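Local structure of hydrazine synthase alpha subunit (Candidatus Kuenenia stuttgartiensis, 5C2V) at residues 691-696 and 706-711; 713-718 and 728-733; 718-723 and 734-739. The protein catalyses, within the hydrazine synthase complex, the second half-reaction of hydrazine formation, the condensation of hydroxylamine with ammonia, and carries two heme c groups. All coordinates share one frame; numbering follows the deposited sequence.

Contact 1 of 3, residues 691-696 and 706-711. With HEC (heme c), chain B.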
loop_
_atom_site.group_PDB
_atom_site.type_symbol
_atom_site.label_atom_id
_atom_site.label_comp_id
_atom_site.label_asym_id
_atom_site.label_seq_id
_atom_site.Cartn_x
_atom_site.Cartn_y
_atom_site.Cartn_z
ATOM N N SER D 691 20.458 3.049 -20.000
ATOM C CA SER D 691 20.437 4.426 -19.527
ATOM C C SER D 691 19.008 4.927 -19.332
ATOM O O SER D 691 18.659 5.435 -18.267
ATOM C CB SER D 691 21.179 5.342 -20.503
ATOM O OG SER D 691 22.547 4.984 -20.604
ATOM N N LEU D 692 18.184 4.769 -20.364
ATOM C CA LEU D 692 16.831 5.319 -20.358
ATOM C C LEU D 692 15.901 4.634 -19.355
ATOM O O LEU D 692 14.945 5.241 -18.876
ATOM C CB LEU D 692 16.230 5.236 -21.763
ATOM C CG LEU D 692 16.879 6.157 -22.799
ATOM C CD1 LEU D 692 16.402 5.823 -24.204
ATOM C CD2 LEU D 692 16.595 7.614 -22.462
ATOM N N LEU D 693 16.182 3.374 -19.040
ATOM C CA LEU D 693 15.333 2.610 -18.129
ATOM C C LEU D 693 15.836 2.643 -16.685
ATOM O O LEU D 693 15.285 1.969 -15.814
ATOM C CB LEU D 693 15.209 1.159 -18.606
ATOM C CG LEU D 693 14.108 0.863 -19.633
ATOM C CD1 LEU D 693 12.746 1.271 -19.092
ATOM C CD2 LEU D 693 14.378 1.539 -20.971
ATOM N N GLU D 694 16.888 3.419 -16.442
ATOM C CA GLU D 694 17.482 3.539 -15.111
ATOM C C GLU D 694 16.504 4.104 -14.079
ATOM O O GLU D 694 15.805 5.081 -14.350
ATOM C CB GLU D 694 18.734 4.419 -15.174
ATOM C CG GLU D 694 19.428 4.626 -13.837
ATOM C CD GLU D 694 20.663 5.498 -13.949
ATOM O OE1 GLU D 694 20.940 5.999 -15.061
ATOM O OE2 GLU D 694 21.355 5.682 -12.926
ATOM N N PRO D 695 16.454 3.482 -12.889
ATOM C CA PRO D 695 15.610 3.937 -11.777
ATOM C C PRO D 695 16.056 5.280 -11.206
ATOM O O PRO D 695 17.179 5.718 -11.457
ATOM C CB PRO D 695 15.774 2.827 -10.730
ATOM C CG PRO D 695 16.287 1.648 -11.482
ATOM C CD PRO D 695 17.130 2.212 -12.579
ATOM N N GLN D 696 15.175 5.923 -10.445
ATOM C CA GLN D 696 15.487 7.196 -9.805
ATOM C C GLN D 696 15.242 7.114 -8.300
ATOM O O GLN D 696 14.246 6.541 -7.859
ATOM C CB GLN D 696 14.653 8.322 -10.420
ATOM C CG GLN D 696 14.885 9.689 -9.799
ATOM C CD GLN D 696 14.098 10.783 -10.491
ATOM O OE1 GLN D 696 14.408 11.168 -11.618
ATOM N NE2 GLN D 696 13.070 11.289 -9.820
ATOM N N LYS D 706 14.297 7.515 -14.104
ATOM C CA LYS D 706 14.762 8.872 -14.346
ATOM C C LYS D 706 14.110 9.462 -15.594
ATOM O O LYS D 706 13.421 10.479 -15.519
ATOM C CB LYS D 706 16.287 8.901 -14.496
ATOM C CG LYS D 706 17.066 8.579 -13.228
ATOM C CD LYS D 706 18.567 8.690 -13.467
ATOM C CE LYS D 706 19.356 8.489 -12.183
ATOM N NZ LYS D 706 20.821 8.665 -12.395
ATOM N N TYR D 707 14.343 8.829 -16.740
ATOM C CA TYR D 707 13.826 9.343 -18.007
ATOM C C TYR D 707 12.567 8.671 -18.562
ATOM O O TYR D 707 12.007 9.146 -19.549
ATOM C CB TYR D 707 14.929 9.260 -19.064
ATOM C CG TYR D 707 16.226 9.882 -18.615
ATOM C CD1 TYR D 707 16.435 11.249 -18.724
ATOM C CD2 TYR D 707 17.239 9.105 -18.070
ATOM C CE1 TYR D 707 17.618 11.824 -18.309
ATOM C CE2 TYR D 707 18.425 9.670 -17.652
ATOM C CZ TYR D 707 18.610 11.031 -17.775
ATOM O OH TYR D 707 19.790 11.600 -17.361
ATOM N N VAL D 708 12.102 7.591 -17.943
ATOM C CA VAL D 708 11.020 6.816 -18.557
ATOM C C VAL D 708 9.976 6.304 -17.568
ATOM O O VAL D 708 10.307 5.658 -16.573
ATOM C CB VAL D 708 11.583 5.604 -19.346
ATOM C CG1 VAL D 708 10.489 4.586 -19.634
ATOM C CG2 VAL D 708 12.240 6.062 -20.643
ATOM N N ASN D 709 8.711 6.597 -17.856
ATOM C CA ASN D 709 7.598 6.018 -17.115
ATOM C C ASN D 709 6.815 5.057 -18.004
ATOM O O ASN D 709 6.101 5.483 -18.905
ATOM C CB ASN D 709 6.678 7.118 -16.578
ATOM C CG ASN D 709 7.349 7.979 -15.523
ATOM O OD1 ASN D 709 7.044 7.872 -14.335
ATOM N ND2 ASN D 709 8.268 8.835 -15.952
ATOM N N PRO D 710 6.954 3.747 -17.759
ATOM C CA PRO D 710 6.275 2.737 -18.577
ATOM C C PRO D 710 4.752 2.884 -18.575
ATOM O O PRO D 710 4.130 3.040 -17.524
ATOM C CB PRO D 710 6.705 1.421 -17.926
ATOM C CG PRO D 710 8.039 1.734 -17.338
ATOM C CD PRO D 710 7.911 3.139 -16.820
ATOM N N SER D 711 4.187 2.849 -19.778
ATOM C CA SER D 711 2.760 3.033 -20.041
ATOM C C SER D 711 2.220 4.385 -19.577
ATOM O O SER D 711 1.009 4.558 -19.436
ATOM C CB SER D 711 1.952 1.908 -19.386
ATOM O OG SER D 711 0.558 2.122 -19.542
HETATM FE FE HEC B . 20.294 15.941 -25.019
HETATM C CHA HEC B . 20.235 17.012 -21.759
HETATM C CHB HEC B . 17.909 13.581 -24.299
HETATM C CHC HEC B . 20.257 14.930 -28.328
HETATM C CHD HEC B . 22.858 18.112 -25.755
HETATM N NA HEC B . 19.293 15.370 -23.337
HETATM C C1A HEC B . 19.365 16.002 -22.109
HETATM C C2A HEC B . 18.359 15.412 -21.248
HETATM C C3A HEC B . 17.718 14.468 -21.943
HETATM C C4A HEC B . 18.290 14.419 -23.274
HETATM C CMA HEC B . 16.565 13.583 -21.421
HETATM C CAA HEC B . 18.077 15.808 -19.782
HETATM C CBA HEC B . 18.967 14.992 -18.849
HETATM C CGA HEC B . 18.588 15.273 -17.418
HETATM O O1A HEC B . 18.836 14.400 -16.545
HETATM O O2A HEC B . 18.027 16.366 -17.149
HETATM N NB HEC B . 19.315 14.481 -26.100
HETATM C C1B HEC B . 18.284 13.696 -25.621
HETATM C C2B HEC B . 17.671 13.025 -26.752
HETATM C C3B HEC B . 18.327 13.392 -27.860
HETATM C C4B HEC B . 19.367 14.321 -27.473
HETATM C CMB HEC B . 16.484 12.041 -26.671
HETATM C CAB HEC B . 18.040 12.944 -29.311
HETATM C CBB HEC B . 16.731 13.592 -29.816
HETATM N NC HEC B . 21.352 16.429 -26.722
HETATM C C1C HEC B . 21.182 15.887 -27.981
HETATM C C2C HEC B . 22.056 16.587 -28.899
HETATM C C3C HEC B . 22.858 17.374 -28.170
HETATM C C4C HEC B . 22.376 17.353 -26.799
HETATM C CMC HEC B . 22.277 16.163 -30.369
HETATM C CAC HEC B . 24.009 18.266 -28.700
HETATM C CBC HEC B . 23.470 19.372 -29.636
HETATM N ND HEC B . 21.391 17.344 -23.907
HETATM C C1D HEC B . 22.386 18.149 -24.458
HETATM C C2D HEC B . 22.862 19.053 -23.436
HETATM C C3D HEC B . 22.048 18.735 -22.175
HETATM C C4D HEC B . 21.160 17.648 -22.565
HETATM C CMD HEC B . 23.960 20.129 -23.589
HETATM C CAD HEC B . 22.221 19.450 -20.809
HETATM C CBD HEC B . 20.922 19.701 -20.042
HETATM C CGD HEC B . 19.913 20.457 -20.867
HETATM O O1D HEC B . 18.701 20.373 -20.541
HETATM O O2D HEC B . 20.309 21.142 -21.844
HETATM O O HOH W 1 14.315 6.204 -16.723
HETATM O O HOH W 2 12.652 11.551 -13.297
#
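In the pocket of the bis-histidine heme c, Y707 packs against the end of helix 687-692 while its phenol reaches a heme propionate. Y707 CB meets L692 CD2 at 4.1 Å, the two side chains crossing at about a right angle, and CD2 of the ring has the carbonyl oxygen of S691 at its edge. With chi1 at -51°, CG of Y707 is anti to its carbonyl carbon, and beyond it OH donates a hydrogen bond to HEC O1A (3.1 Å). Next along the chain, V708 brings CG2 to L692 O (3.3 Å) and CG1 against L693 CD1. This return of the loop to the preceding helix belongs to the cytochrome c domain at the C-terminal end of the subunit, where Y707 also touches L717 and L718 of helix 717-722. A water donates to E694 O and accepts weakly from Y707 N. The same E694 oxygen also takes a nearly straight bond from K706 N (2.9 Å, N-H...O 165°). From there the extended K706 chain passes P695 O with CG at 3.4 Å and crosses the equally extended E694 chain. K706 NZ ends 3.1 Å from E694 OE2, a salt bridge with a weak hydrogen bond. Q696 CB also rests on K706 CG (3.7 Å), and Q696 NE2 is bonded to P732 O; S292 of the beta subunit packs on K706.

Contact 2 of 3, residues 713-718 and 728-733. With HEC (heme c), chain B.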
loop_
_atom_site.group_PDB
_atom_site.type_symbol
_atom_site.label_atom_id
_atom_site.label_comp_id
_atom_site.label_asym_id
_atom_site.label_seq_id
_atom_site.Cartn_x
_atom_site.Cartn_y
_atom_site.Cartn_z
ATOM N N ALA D 713 3.680 7.995 -21.305
ATOM C CA ALA D 713 4.701 8.786 -21.978
ATOM C C ALA D 713 4.617 10.217 -21.481
ATOM O O ALA D 713 5.616 10.926 -21.391
ATOM C CB ALA D 713 4.528 8.725 -23.484
ATOM N N ILE D 714 3.397 10.618 -21.146
ATOM C CA ILE D 714 3.100 11.970 -20.709
ATOM C C ILE D 714 3.745 12.277 -19.353
ATOM O O ILE D 714 3.962 13.439 -19.008
ATOM C CB ILE D 714 1.570 12.179 -20.642
ATOM C CG1 ILE D 714 1.212 13.661 -20.517
ATOM C CG2 ILE D 714 0.965 11.353 -19.519
ATOM C CD1 ILE D 714 -0.278 13.921 -20.481
ATOM N N ASN D 715 4.062 11.231 -18.594
ATOM C CA ASN D 715 4.716 11.391 -17.298
ATOM C C ASN D 715 6.234 11.244 -17.373
ATOM O O ASN D 715 6.927 11.384 -16.366
ATOM C CB ASN D 715 4.160 10.379 -16.293
ATOM C CG ASN D 715 2.752 10.711 -15.846
ATOM O OD1 ASN D 715 2.324 11.863 -15.904
ATOM N ND2 ASN D 715 2.025 9.699 -15.386
ATOM N N SER D 716 6.745 10.965 -18.567
ATOM C CA SER D 716 8.164 10.672 -18.741
ATOM C C SER D 716 8.994 11.930 -18.986
ATOM O O SER D 716 8.670 12.739 -19.855
ATOM C CB SER D 716 8.359 9.684 -19.894
ATOM O OG SER D 716 7.712 8.452 -19.617
ATOM N N LEU D 717 10.068 12.077 -18.214
ATOM C CA LEU D 717 10.959 13.230 -18.318
ATOM C C LEU D 717 11.535 13.361 -19.725
ATOM O O LEU D 717 11.705 14.471 -20.234
ATOM C CB LEU D 717 12.088 13.124 -17.287
ATOM C CG LEU D 717 12.962 14.353 -17.011
ATOM C CD1 LEU D 717 13.453 14.330 -15.573
ATOM C CD2 LEU D 717 14.148 14.428 -17.964
ATOM N N LEU D 718 11.836 12.223 -20.342
ATOM C CA LEU D 718 12.353 12.197 -21.706
ATOM C C LEU D 718 11.388 12.882 -22.665
ATOM O O LEU D 718 11.792 13.701 -23.491
ATOM C CB LEU D 718 12.606 10.758 -22.156
ATOM C CG LEU D 718 13.031 10.565 -23.611
ATOM C CD1 LEU D 718 14.334 11.295 -23.873
ATOM C CD2 LEU D 718 13.161 9.086 -23.946
ATOM N N SER D 728 2.064 16.779 -17.983
ATOM C CA SER D 728 1.093 16.245 -17.034
ATOM C C SER D 728 1.147 16.947 -15.682
ATOM O O SER D 728 1.942 17.862 -15.474
ATOM C CB SER D 728 1.314 14.744 -16.842
ATOM O OG SER D 728 2.542 14.491 -16.184
ATOM N N ALA D 729 0.290 16.505 -14.766
ATOM C CA ALA D 729 0.232 17.074 -13.427
ATOM C C ALA D 729 1.133 16.302 -12.471
ATOM O O ALA D 729 1.179 16.592 -11.276
ATOM C CB ALA D 729 -1.200 17.085 -12.915
ATOM N N ASN D 730 1.844 15.312 -13.001
ATOM C CA ASN D 730 2.815 14.576 -12.204
ATOM C C ASN D 730 4.229 14.866 -12.689
ATOM O O ASN D 730 4.632 14.417 -13.762
ATOM C CB ASN D 730 2.538 13.073 -12.261
ATOM C CG ASN D 730 1.091 12.736 -11.964
ATOM O OD1 ASN D 730 0.665 12.732 -10.809
ATOM N ND2 ASN D 730 0.326 12.448 -13.011
ATOM N N ALA D 731 4.980 15.611 -11.887
ATOM C CA ALA D 731 6.344 15.972 -12.244
ATOM C C ALA D 731 7.292 14.822 -11.932
ATOM O O ALA D 731 7.269 14.280 -10.828
ATOM C CB ALA D 731 6.771 17.233 -11.512
ATOM N N PRO D 732 8.122 14.439 -12.912
ATOM C CA PRO D 732 9.079 13.341 -12.723
ATOM C C PRO D 732 10.093 13.632 -11.617
ATOM O O PRO D 732 10.489 12.711 -10.904
ATOM C CB PRO D 732 9.765 13.228 -14.090
ATOM C CG PRO D 732 9.511 14.534 -14.768
ATOM C CD PRO D 732 8.177 14.992 -14.276
ATOM N N ARG D 733 10.503 14.889 -11.476
ATOM C CA ARG D 733 11.408 15.271 -10.397
ATOM C C ARG D 733 11.321 16.765 -10.089
ATOM O O ARG D 733 10.582 17.501 -10.743
ATOM C CB ARG D 733 12.847 14.884 -10.743
ATOM C CG ARG D 733 13.470 15.721 -11.841
ATOM C CD ARG D 733 14.834 15.183 -12.244
ATOM N NE ARG D 733 15.537 16.119 -13.118
ATOM C CZ ARG D 733 16.510 15.780 -13.957
ATOM N NH1 ARG D 733 16.902 14.516 -14.046
ATOM N NH2 ARG D 733 17.088 16.705 -14.710
HETATM FE FE HEC B . 20.294 15.941 -25.019
HETATM C CHA HEC B . 20.235 17.012 -21.759
HETATM C CHB HEC B . 17.909 13.581 -24.299
HETATM C CHC HEC B . 20.257 14.930 -28.328
HETATM C CHD HEC B . 22.858 18.112 -25.755
HETATM N NA HEC B . 19.293 15.370 -23.337
HETATM C C1A HEC B . 19.365 16.002 -22.109
HETATM C C2A HEC B . 18.359 15.412 -21.248
HETATM C C3A HEC B . 17.718 14.468 -21.943
HETATM C C4A HEC B . 18.290 14.419 -23.274
HETATM C CMA HEC B . 16.565 13.583 -21.421
HETATM C CAA HEC B . 18.077 15.808 -19.782
HETATM C CBA HEC B . 18.967 14.992 -18.849
HETATM C CGA HEC B . 18.588 15.273 -17.418
HETATM O O1A HEC B . 18.836 14.400 -16.545
HETATM O O2A HEC B . 18.027 16.366 -17.149
HETATM N NB HEC B . 19.315 14.481 -26.100
HETATM C C1B HEC B . 18.284 13.696 -25.621
HETATM C C2B HEC B . 17.671 13.025 -26.752
HETATM C C3B HEC B . 18.327 13.392 -27.860
HETATM C C4B HEC B . 19.367 14.321 -27.473
HETATM C CMB HEC B . 16.484 12.041 -26.671
HETATM C CAB HEC B . 18.040 12.944 -29.311
HETATM C CBB HEC B . 16.731 13.592 -29.816
HETATM N NC HEC B . 21.352 16.429 -26.722
HETATM C C1C HEC B . 21.182 15.887 -27.981
HETATM C C2C HEC B . 22.056 16.587 -28.899
HETATM C C3C HEC B . 22.858 17.374 -28.170
HETATM C C4C HEC B . 22.376 17.353 -26.799
HETATM C CMC HEC B . 22.277 16.163 -30.369
HETATM C CAC HEC B . 24.009 18.266 -28.700
HETATM C CBC HEC B . 23.470 19.372 -29.636
HETATM N ND HEC B . 21.391 17.344 -23.907
HETATM C C1D HEC B . 22.386 18.149 -24.458
HETATM C C2D HEC B . 22.862 19.053 -23.436
HETATM C C3D HEC B . 22.048 18.735 -22.175
HETATM C C4D HEC B . 21.160 17.648 -22.565
HETATM C CMD HEC B . 23.960 20.129 -23.589
HETATM C CAD HEC B . 22.221 19.450 -20.809
HETATM C CBD HEC B . 20.922 19.701 -20.042
HETATM C CGD HEC B . 19.913 20.457 -20.867
HETATM O O1D HEC B . 18.701 20.373 -20.541
HETATM O O2D HEC B . 20.309 21.142 -21.844
#
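N715 and S728 form the polar centre of this contact: S728 OG donates to N715 OD1 over 2.7 Å, lying in the carbonyl plane of the amide with a C=O...O angle of 155°. The serine reaches it with OG between its own backbone N and carbonyl carbon (chi1 68°), and the same hydroxyl oxygen receives a weak bond from N730 N. Close packing flanks this bond. I714 CG1 rests on S728 CB at 3.8 Å, and further along L717 CB meets P732 CG at 3.9 Å, the leucine and the proline ring crossing at about a right angle. W720 of helix 717-722 lines the same buried side, touching both S728 and P732. The type I turn from A713 to S716, closed by S716 N to A713 O, leads into that helix. Towards solvent the contact thins: A729 and A731 direct their methyl groups away from the other segment, and N730 ND2 stays 3.6 Å from N715 OD1, the two amide planes being perpendicular. R733 closes the heme end. L717 CD1 sits 3.5 Å above one face of its guanidinium, offset toward the rim, while NH1 and NH2 fork onto one propionate, at 3.2 Å from HEC O1A and 2.6 Å from HEC O2A. This two-pronged hydrogen bonding of an arginine to a propionate, which would partly offset the carboxylate's negative charge, belongs to the heme c pocket of the cytochrome c domain.

Contact 3 of 3, residues 718-723 and 734-739. With HEC (heme c), chain B.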
loop_
_atom_site.group_PDB
_atom_site.type_symbol
_atom_site.label_atom_id
_atom_site.label_comp_id
_atom_site.label_asym_id
_atom_site.label_seq_id
_atom_site.Cartn_x
_atom_site.Cartn_y
_atom_site.Cartn_z
ATOM N N LEU D 718 11.836 12.223 -20.342
ATOM C CA LEU D 718 12.353 12.197 -21.706
ATOM C C LEU D 718 11.388 12.882 -22.665
ATOM O O LEU D 718 11.792 13.701 -23.491
ATOM C CB LEU D 718 12.606 10.758 -22.156
ATOM C CG LEU D 718 13.031 10.565 -23.611
ATOM C CD1 LEU D 718 14.334 11.295 -23.873
ATOM C CD2 LEU D 718 13.161 9.086 -23.946
ATOM N N VAL D 719 10.110 12.544 -22.544
ATOM C CA VAL D 719 9.077 13.122 -23.392
ATOM C C VAL D 719 8.849 14.589 -23.034
ATOM O O VAL D 719 8.608 15.422 -23.909
ATOM C CB VAL D 719 7.756 12.342 -23.273
ATOM C CG1 VAL D 719 6.707 12.914 -24.206
ATOM C CG2 VAL D 719 7.988 10.872 -23.580
ATOM N N TRP D 720 8.931 14.895 -21.741
ATOM C CA TRP D 720 8.850 16.274 -21.264
ATOM C C TRP D 720 9.893 17.148 -21.949
ATOM O O TRP D 720 9.614 18.288 -22.321
ATOM C CB TRP D 720 9.039 16.334 -19.745
ATOM C CG TRP D 720 7.789 16.082 -18.953
ATOM C CD1 TRP D 720 6.909 15.053 -19.112
ATOM C CD2 TRP D 720 7.294 16.868 -17.862
ATOM N NE1 TRP D 720 5.890 15.154 -18.194
ATOM C CE2 TRP D 720 6.105 16.260 -17.414
ATOM C CE3 TRP D 720 7.739 18.029 -17.222
ATOM C CZ2 TRP D 720 5.354 16.773 -16.358
ATOM C CZ3 TRP D 720 6.994 18.536 -16.173
ATOM C CH2 TRP D 720 5.815 17.910 -15.752
ATOM N N ARG D 721 11.093 16.603 -22.116
ATOM C CA ARG D 721 12.185 17.338 -22.745
ATOM C C ARG D 721 12.057 17.369 -24.263
ATOM O O ARG D 721 12.360 18.381 -24.896
ATOM C CB ARG D 721 13.534 16.736 -22.348
ATOM C CG ARG D 721 13.892 16.940 -20.885
ATOM C CD ARG D 721 13.713 18.395 -20.479
ATOM N NE ARG D 721 14.447 19.305 -21.353
ATOM C CZ ARG D 721 15.713 19.662 -21.166
ATOM N NH1 ARG D 721 16.391 19.183 -20.133
ATOM N NH2 ARG D 721 16.301 20.496 -22.014
ATOM N N LEU D 722 11.613 16.261 -24.846
ATOM C CA LEU D 722 11.451 16.184 -26.293
ATOM C C LEU D 722 10.357 17.132 -26.782
ATOM O O LEU D 722 10.399 17.597 -27.919
ATOM C CB LEU D 722 11.145 14.749 -26.727
ATOM C CG LEU D 722 12.339 13.791 -26.706
ATOM C CD1 LEU D 722 11.896 12.362 -26.977
ATOM C CD2 LEU D 722 13.392 14.227 -27.714
ATOM N N TYR D 723 9.365 17.395 -25.936
ATOM C CA TYR D 723 8.348 18.395 -26.256
ATOM C C TYR D 723 8.624 19.752 -25.602
ATOM O O TYR D 723 7.928 20.728 -25.880
ATOM C CB TYR D 723 6.964 17.893 -25.839
ATOM C CG TYR D 723 6.409 16.806 -26.731
ATOM C CD1 TYR D 723 6.838 15.492 -26.607
ATOM C CD2 TYR D 723 5.450 17.093 -27.694
ATOM C CE1 TYR D 723 6.332 14.493 -27.418
ATOM C CE2 TYR D 723 4.937 16.102 -28.511
ATOM C CZ TYR D 723 5.382 14.805 -28.369
ATOM O OH TYR D 723 4.875 13.815 -29.178
ATOM N N GLU D 734 12.085 17.204 -9.093
ATOM C CA GLU D 734 12.047 18.593 -8.642
ATOM C C GLU D 734 12.756 19.537 -9.608
ATOM O O GLU D 734 12.223 20.588 -9.962
ATOM C CB GLU D 734 12.665 18.716 -7.247
ATOM C CG GLU D 734 11.906 17.965 -6.167
ATOM C CD GLU D 734 12.630 17.973 -4.836
ATOM O OE1 GLU D 734 13.866 18.155 -4.832
ATOM O OE2 GLU D 734 11.964 17.801 -3.794
ATOM N N LYS D 735 13.960 19.162 -10.029
ATOM C CA LYS D 735 14.695 19.954 -11.007
ATOM C C LYS D 735 14.575 19.310 -12.379
ATOM O O LYS D 735 15.195 18.284 -12.644
ATOM C CB LYS D 735 16.170 20.077 -10.612
ATOM C CG LYS D 735 16.418 20.682 -9.240
ATOM C CD LYS D 735 16.162 22.179 -9.235
ATOM C CE LYS D 735 16.619 22.809 -7.929
ATOM N NZ LYS D 735 15.902 22.235 -6.757
ATOM N N ILE D 736 13.798 19.929 -13.258
ATOM C CA ILE D 736 13.542 19.362 -14.576
ATOM C C ILE D 736 14.274 20.144 -15.658
ATOM O O ILE D 736 15.151 19.610 -16.337
ATOM C CB ILE D 736 12.036 19.329 -14.893
ATOM C CG1 ILE D 736 11.287 18.534 -13.822
ATOM C CG2 ILE D 736 11.793 18.728 -16.269
ATOM C CD1 ILE D 736 9.799 18.435 -14.057
ATOM N N PHE D 737 13.905 21.410 -15.817
ATOM C CA PHE D 737 14.523 22.263 -16.821
ATOM C C PHE D 737 15.621 23.130 -16.213
ATOM O O PHE D 737 15.345 23.993 -15.380
ATOM C CB PHE D 737 13.467 23.140 -17.494
ATOM C CG PHE D 737 12.282 22.372 -18.000
ATOM C CD1 PHE D 737 12.380 21.597 -19.143
ATOM C CD2 PHE D 737 11.069 22.420 -17.331
ATOM C CE1 PHE D 737 11.291 20.887 -19.612
ATOM C CE2 PHE D 737 9.977 21.711 -17.795
ATOM C CZ PHE D 737 10.089 20.944 -18.938
ATOM N N PRO D 738 16.874 22.895 -16.631
ATOM C CA PRO D 738 18.034 23.660 -16.160
ATOM C C PRO D 738 17.914 25.144 -16.488
ATOM O O PRO D 738 17.498 25.496 -17.591
ATOM C CB PRO D 738 19.206 23.032 -16.923
ATOM C CG PRO D 738 18.729 21.674 -17.306
ATOM C CD PRO D 738 17.265 21.826 -17.565
ATOM N N ILE D 739 18.267 26.001 -15.536
ATOM C CA ILE D 739 18.244 27.438 -15.772
ATOM C C ILE D 739 19.543 27.897 -16.425
ATOM O O ILE D 739 19.621 29.001 -16.958
ATOM C CB ILE D 739 18.024 28.230 -14.467
ATOM C CG1 ILE D 739 19.234 28.091 -13.540
ATOM C CG2 ILE D 739 16.750 27.769 -13.773
ATOM C CD1 ILE D 739 19.089 28.837 -12.232
HETATM FE FE HEC B . 20.294 15.941 -25.019
HETATM C CHA HEC B . 20.235 17.012 -21.759
HETATM C CHB HEC B . 17.909 13.581 -24.299
HETATM C CHC HEC B . 20.257 14.930 -28.328
HETATM C CHD HEC B . 22.858 18.112 -25.755
HETATM N NA HEC B . 19.293 15.370 -23.337
HETATM C C1A HEC B . 19.365 16.002 -22.109
HETATM C C2A HEC B . 18.359 15.412 -21.248
HETATM C C3A HEC B . 17.718 14.468 -21.943
HETATM C C4A HEC B . 18.290 14.419 -23.274
HETATM C CMA HEC B . 16.565 13.583 -21.421
HETATM C CAA HEC B . 18.077 15.808 -19.782
HETATM C CBA HEC B . 18.967 14.992 -18.849
HETATM C CGA HEC B . 18.588 15.273 -17.418
HETATM O O1A HEC B . 18.836 14.400 -16.545
HETATM O O2A HEC B . 18.027 16.366 -17.149
HETATM N NB HEC B . 19.315 14.481 -26.100
HETATM C C1B HEC B . 18.284 13.696 -25.621
HETATM C C2B HEC B . 17.671 13.025 -26.752
HETATM C C3B HEC B . 18.327 13.392 -27.860
HETATM C C4B HEC B . 19.367 14.321 -27.473
HETATM C CMB HEC B . 16.484 12.041 -26.671
HETATM C CAB HEC B . 18.040 12.944 -29.311
HETATM C CBB HEC B . 16.731 13.592 -29.816
HETATM N NC HEC B . 21.352 16.429 -26.722
HETATM C C1C HEC B . 21.182 15.887 -27.981
HETATM C C2C HEC B . 22.056 16.587 -28.899
HETATM C C3C HEC B . 22.858 17.374 -28.170
HETATM C C4C HEC B . 22.376 17.353 -26.799
HETATM C CMC HEC B . 22.277 16.163 -30.369
HETATM C CAC HEC B . 24.009 18.266 -28.700
HETATM C CBC HEC B . 23.470 19.372 -29.636
HETATM N ND HEC B . 21.391 17.344 -23.907
HETATM C C1D HEC B . 22.386 18.149 -24.458
HETATM C C2D HEC B . 22.862 19.053 -23.436
HETATM C C3D HEC B . 22.048 18.735 -22.175
HETATM C C4D HEC B . 21.160 17.648 -22.565
HETATM C CMD HEC B . 23.960 20.129 -23.589
HETATM C CAD HEC B . 22.221 19.450 -20.809
HETATM C CBD HEC B . 20.922 19.701 -20.042
HETATM C CGD HEC B . 19.913 20.457 -20.867
HETATM O O1D HEC B . 18.701 20.373 -20.541
HETATM O O2D HEC B . 20.309 21.142 -21.844
HETATM O O HOH W 3 15.928 17.735 -18.159
#
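Helix 717-722 forms one wall of the bis-histidine heme c pocket, and here its W720 and R721 meet I736, F737 and P738 of the loop that follows. R721 bends twice on its way to the heme: chi2 at -49° turns CD and chi3 at -54° turns NE. Both terminal nitrogens then donate to a single propionate oxygen, NH1 to HEC O1D at 2.6 Å and NH2 to HEC O1D at 2.8 Å, with the carboxylate at the edge of the guanidinium. A salt bridge from NH2 to E724 gives the arginine a second acidic partner. NH1 also binds a water that donates to I736 O and to HEC O2A, so that the water links the arginine and the loop backbone to the second propionate. F737 runs past R721 in the opposite direction; its CE1 touches R721 CD at 3.6 Å, and the guanidinium and phenyl planes are 67° apart. Within the loop, I736 CG2 sits over the centre of the F737 ring, 3.7 Å above its plane. P738 faces R721 tip to tip and places CG 3.5 Å from HEC O1D. Further from the heme the contact is apolar: W720 CZ3 meets I736 CD1 at 3.5 Å, and W720 CE3 lies 4.1 Å from F737 CZ. R721 also lies about 4 Å, side chain to side chain, from H745, an axial ligand of the iron. With its bonds to the carboxylates, this is the propionate side of a c-type heme pocket, where a helix arginine and a loop water bind the carboxylates.

Contacts 2 and 3 both use helix 717-722, their ranges overlapping at L718, whereas contact 1 joins the preceding helix 687-692 to the loop leading to helix 717-722. Contact 2 is the most buried, with its polar core in a serine-asparagine bond; contacts 1 and 3 are only partly buried, and each has a residue beside the beta subunit. Their chemistry differs accordingly: a backbone bond and salt bridge in contact 1, aromatic and aliphatic packing in contact 3. Hydrogen bonds connect them: N709 N to S716 OG between contacts 1 and 2, I714 O to W720 NE1 between 2 and 3. All three converge on the heme, contacts 1 and 2 sharing O1A of one propionate.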